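Sister chromatid cohesion protein PDS5 homolog C (Arabidopsis thaliana, PDB 7DE9) acts as a cohesin cofactor important for DNA repair by homologous recombination, and carries a tudor domain, the part described here, that binds a monomethylated histone H3 tail. Local coordinates at residues L12-I17 against K29-Y35; K39-L43 against I53-K57. The contacts are given in a common frame with arbitrary orientation. Numbering follows the deposited sequence.

Contact 1: residues L12-I17 against K29-Y35; sequences LVGSRI and KGVVESY
Residues 12-17 turn into the first strand of the domain and run antiparallel to 29-35, part of the long strand 26-36. Arg16 and Val31 form a non-hydrogen-bonded pair (CA-CA 4.3 Å). Ile17 and Gly30 form the hydrogen-bonded pair beside it (CA-CA 5.6 Å), satisfying the N and O of both residues: Ile17 N to Gly30 O and Gly30 N to Ile17 O, each 2.9 Å. On the other side of Arg16, Val32 N donates to Ser15 O (2.9 Å) and Gly14 N to Val32 O (2.7 Å), both nearly straight. Here the chain enters the strand from a type II turn, Leu12 to Ser15, closed by Ser15 N to Leu12 O at 3.0 Å. Glycine suits position 14 because its phi of 97° would jam a CB against the preceding carbonyl. The other edge of strand 26-36 is paired with strand 41-46, Val31 bonding to Ile45 and Glu33 to Leu43. Val32, buried, points at 12-17: its CG2 lies 3.7 Å from Ile17 CD1 and 4.0 Å from Leu12 CG, branched apolar groups filling the interior, where Trp61 also touches Leu12 and Ile17. Val13, chi1 t, sets CG2 3.7 Å from Tyr35 CB at the margin, while the charged ends of Arg16 and Lys29 lead away. Such antiparallel pairing of the first two strands, closed over an apolar interior, is typical of the small SH3-like barrel of tudor domains.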
# COMPACT_ATOMS: atom_id res chain seq x y z
N LEU A 12 6.46 9.01 -0.91
CA LEU A 12 5.79 7.97 -1.68
C LEU A 12 4.38 8.38 -2.12
O LEU A 12 3.81 7.79 -3.04
CB LEU A 12 5.72 6.68 -0.85
CG LEU A 12 5.41 5.40 -1.63
CD1 LEU A 12 6.45 5.17 -2.71
CD2 LEU A 12 5.36 4.23 -0.67
N VAL A 13 3.83 9.38 -1.45
CA VAL A 13 2.47 9.83 -1.74
C VAL A 13 2.38 10.24 -3.20
O VAL A 13 3.28 10.89 -3.73
CB VAL A 13 2.05 11.00 -0.83
CG1 VAL A 13 0.68 11.51 -1.22
CG2 VAL A 13 2.08 10.57 0.63
N GLY A 14 1.30 9.82 -3.86
CA GLY A 14 1.09 10.14 -5.26
C GLY A 14 1.53 9.04 -6.20
O GLY A 14 1.11 8.99 -7.35
N SER A 15 2.37 8.14 -5.70
CA SER A 15 2.90 7.05 -6.50
C SER A 15 1.92 5.89 -6.65
O SER A 15 1.18 5.55 -5.72
CB SER A 15 4.20 6.52 -5.90
OG SER A 15 5.22 7.50 -5.98
N ARG A 16 1.92 5.28 -7.83
CA ARG A 16 1.24 4.02 -8.06
C ARG A 16 2.15 2.90 -7.61
O ARG A 16 3.31 2.83 -8.02
CB ARG A 16 0.87 3.85 -9.53
CG ARG A 16 -0.23 4.77 -10.03
CD ARG A 16 -0.17 4.89 -11.55
NE ARG A 16 1.06 5.56 -11.99
CZ ARG A 16 1.34 5.86 -13.25
NH1 ARG A 16 0.48 5.55 -14.21
NH2 ARG A 16 2.48 6.46 -13.55
N ILE A 17 1.63 2.01 -6.77
CA ILE A 17 2.41 0.89 -6.29
C ILE A 17 1.63 -0.41 -6.41
O ILE A 17 0.42 -0.40 -6.65
CB ILE A 17 2.84 1.08 -4.82
CG1 ILE A 17 1.63 1.01 -3.88
CG2 ILE A 17 3.58 2.40 -4.64
CD1 ILE A 17 2.02 1.09 -2.42
N LYS A 29 -2.76 -3.56 -7.36
CA LYS A 29 -2.34 -2.22 -7.74
C LYS A 29 -3.16 -1.13 -7.08
O LYS A 29 -4.38 -1.24 -6.95
CB LYS A 29 -2.40 -2.06 -9.27
CG LYS A 29 -1.46 -2.98 -10.03
CD LYS A 29 -1.16 -2.47 -11.43
CE LYS A 29 -2.29 -2.76 -12.40
NZ LYS A 29 -1.88 -2.51 -13.81
N GLY A 30 -2.48 -0.07 -6.65
CA GLY A 30 -3.16 1.04 -6.02
C GLY A 30 -2.33 2.30 -6.09
O GLY A 30 -1.24 2.32 -6.66
N VAL A 31 -2.85 3.36 -5.51
CA VAL A 31 -2.11 4.61 -5.40
C VAL A 31 -1.97 4.99 -3.93
O VAL A 31 -2.88 4.76 -3.12
CB VAL A 31 -2.79 5.74 -6.20
CG1 VAL A 31 -4.16 6.07 -5.61
CG2 VAL A 31 -1.92 6.98 -6.23
N VAL A 32 -0.82 5.55 -3.57
CA VAL A 32 -0.61 6.08 -2.23
C VAL A 32 -1.21 7.47 -2.15
O VAL A 32 -0.69 8.42 -2.76
CB VAL A 32 0.88 6.13 -1.87
CG1 VAL A 32 1.06 6.58 -0.44
CG2 VAL A 32 1.50 4.76 -2.10
N GLU A 33 -2.30 7.60 -1.41
CA GLU A 33 -3.03 8.86 -1.35
C GLU A 33 -2.55 9.80 -0.23
O GLU A 33 -2.64 11.01 -0.37
CB GLU A 33 -4.53 8.60 -1.18
CG GLU A 33 -5.38 9.82 -1.45
CD GLU A 33 -6.38 10.09 -0.35
OE1 GLU A 33 -7.06 9.14 0.09
OE2 GLU A 33 -6.49 11.26 0.08
N SER A 34 -2.05 9.24 0.86
CA SER A 34 -1.56 10.08 1.95
C SER A 34 -0.59 9.34 2.85
O SER A 34 -0.44 8.12 2.75
CB SER A 34 -2.72 10.62 2.78
OG SER A 34 -3.51 9.56 3.26
N TYR A 35 0.06 10.09 3.74
CA TYR A 35 1.00 9.55 4.71
C TYR A 35 0.80 10.20 6.08
O TYR A 35 0.81 11.43 6.20
CB TYR A 35 2.44 9.76 4.23
CG TYR A 35 3.50 9.28 5.20
CD1 TYR A 35 3.65 7.93 5.49
CD2 TYR A 35 4.37 10.18 5.81
CE1 TYR A 35 4.62 7.49 6.37
CE2 TYR A 35 5.34 9.75 6.68
CZ TYR A 35 5.47 8.41 6.96
OH TYR A 35 6.44 7.99 7.83

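Contact 2: residues K39-L43 against I53-K57; sequences KKKHL and ILYLK
Two lysine amino groups almost meet here: Lys40 NZ lies 2.9 Å from Lys57 NZ with no hydrogen bond between them, while Lys40 NZ donates to Tyr55 OH at 3.1 Å. Behind them, strands 41-46 and 51-54 pair antiparallel. His42 and Leu54 form the hydrogen-bonded pair (CA-CA 5.2 Å), with His42 N to Leu54 O and Leu54 N to His42 O both 2.9 Å; Leu43 and Ile53 form the next, non-hydrogen-bonded pair (CA-CA 4.7 Å). Lys40, at phi/psi 56/48, joins Lys41 opposite Asp36 of the neighbouring strand 26-36 in a G1 beta bulge. Past Leu54, segment 53-57 enters a 3-10 turn at Leu56-Lys57, and a water fills the gap between the backbones: it donates to Lys40 O (2.9 Å), accepts from Leu56 N (2.8 Å) and bonds His42 ND1 (2.8 Å). The buried His42 ring, chi1 m, takes Leu56 CD1 over one face, 3.7 Å from its centroid, a CH-pi contact; its NE2 hydrogen-bonds Gly9 O. Lys41, its NZ bonded to Lys39 O at 2.8 Å, packs CE 3.7 Å from Tyr55 CB and CB 3.7 Å from Ile53 CG2. Leu54 also packs on a basic side chain of the bound peptide. Histidine suits its place by joining apolar packing to polar bonding; the close lysines would repel if both are protonated, consistent with a lowered proton affinity for one.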
# COMPACT_ATOMS: atom_id res chain seq x y z
N LYS A 39 2.24 8.10 12.82
CA LYS A 39 1.98 6.67 12.92
C LYS A 39 2.76 5.87 11.88
O LYS A 39 2.74 4.63 11.89
CB LYS A 39 0.48 6.38 12.75
CG LYS A 39 -0.44 7.15 13.69
CD LYS A 39 -1.90 6.86 13.35
CE LYS A 39 -2.84 7.80 14.09
NZ LYS A 39 -2.67 9.21 13.66
N LYS A 40 3.44 6.58 10.99
CA LYS A 40 4.18 6.00 9.87
C LYS A 40 3.27 5.11 9.01
O LYS A 40 3.62 3.98 8.65
CB LYS A 40 5.40 5.24 10.39
CG LYS A 40 6.38 6.13 11.16
CD LYS A 40 7.83 5.73 10.92
CE LYS A 40 8.20 4.50 11.74
NZ LYS A 40 9.29 3.68 11.15
N LYS A 41 2.11 5.64 8.68
CA LYS A 41 1.09 4.93 7.92
C LYS A 41 0.90 5.54 6.53
O LYS A 41 0.88 6.76 6.38
CB LYS A 41 -0.24 4.95 8.66
CG LYS A 41 -0.26 4.18 9.97
CD LYS A 41 -0.13 2.70 9.73
CE LYS A 41 1.15 2.16 10.33
NZ LYS A 41 1.16 2.27 11.81
N HIS A 42 0.76 4.68 5.52
CA HIS A 42 0.36 5.11 4.18
C HIS A 42 -1.06 4.67 3.89
O HIS A 42 -1.44 3.55 4.20
CB HIS A 42 1.28 4.53 3.11
CG HIS A 42 2.66 5.11 3.11
ND1 HIS A 42 3.68 4.59 3.87
CD2 HIS A 42 3.18 6.16 2.43
CE1 HIS A 42 4.78 5.29 3.67
NE2 HIS A 42 4.51 6.24 2.80
N LEU A 43 -1.85 5.55 3.28
CA LEU A 43 -3.18 5.17 2.84
C LEU A 43 -3.10 4.75 1.39
O LEU A 43 -2.72 5.54 0.54
CB LEU A 43 -4.17 6.32 3.01
CG LEU A 43 -5.59 6.10 2.48
CD1 LEU A 43 -6.26 4.93 3.16
CD2 LEU A 43 -6.41 7.36 2.68
N ILE A 53 -4.90 1.05 5.28
CA ILE A 53 -3.93 1.85 6.01
C ILE A 53 -2.78 0.91 6.37
O ILE A 53 -2.98 -0.04 7.12
CB ILE A 53 -4.51 2.47 7.28
CG1 ILE A 53 -5.66 3.41 6.93
CG2 ILE A 53 -3.44 3.22 8.04
CD1 ILE A 53 -6.40 3.89 8.15
N LEU A 54 -1.60 1.18 5.83
CA LEU A 54 -0.50 0.22 5.85
C LEU A 54 0.80 0.76 6.45
O LEU A 54 1.13 1.92 6.25
CB LEU A 54 -0.19 -0.25 4.42
CG LEU A 54 -1.21 -1.08 3.65
CD1 LEU A 54 -0.78 -1.21 2.21
CD2 LEU A 54 -1.36 -2.46 4.29
N TYR A 55 1.52 -0.11 7.14
CA TYR A 55 2.92 0.13 7.45
C TYR A 55 3.74 -0.55 6.36
O TYR A 55 3.95 -1.76 6.40
CB TYR A 55 3.29 -0.42 8.82
CG TYR A 55 4.71 -0.11 9.27
CD1 TYR A 55 5.11 1.19 9.51
CD2 TYR A 55 5.63 -1.13 9.47
CE1 TYR A 55 6.40 1.48 9.93
CE2 TYR A 55 6.91 -0.86 9.89
CZ TYR A 55 7.30 0.45 10.11
OH TYR A 55 8.58 0.72 10.53
N LEU A 56 4.17 0.23 5.38
CA LEU A 56 4.77 -0.35 4.19
C LEU A 56 6.12 -1.01 4.46
O LEU A 56 6.53 -1.90 3.72
CB LEU A 56 4.91 0.72 3.11
CG LEU A 56 3.56 1.02 2.48
CD1 LEU A 56 3.65 2.17 1.52
CD2 LEU A 56 3.04 -0.22 1.77
N LYS A 57 6.79 -0.60 5.54
CA LYS A 57 8.10 -1.15 5.88
C LYS A 57 8.02 -2.64 6.21
O LYS A 57 9.00 -3.37 6.04
CB LYS A 57 8.72 -0.38 7.04
CG LYS A 57 9.88 0.51 6.64
CD LYS A 57 10.03 1.70 7.57
CE LYS A 57 8.83 2.62 7.49
NZ LYS A 57 9.05 3.87 8.27
O HOH W 1 4.36 2.93 6.02

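Both contacts are antiparallel pairings in one sheet, joined in series: contact 1 couples strands 16-21 and 26-36, contact 2 strands 41-46 and 51-54, and the middle strands 26-36 and 41-46 bond directly, through Glu33 N to Leu43 O (2.9 Å) and Ser34 O to Leu43 N (3.0 Å). Each is partly buried. Contact 1 draws its cohesion from backbone bonds and aliphatic packing around Val32; contact 2, at the edge strand 51-54, adds water, lysines and aromatic groups, and reaches the peptide through Leu54. The two contacts meet where Val32 touches His42, Leu12 touches Leu56, and the rings of Tyr35 and His42 meet with planes about 40° apart.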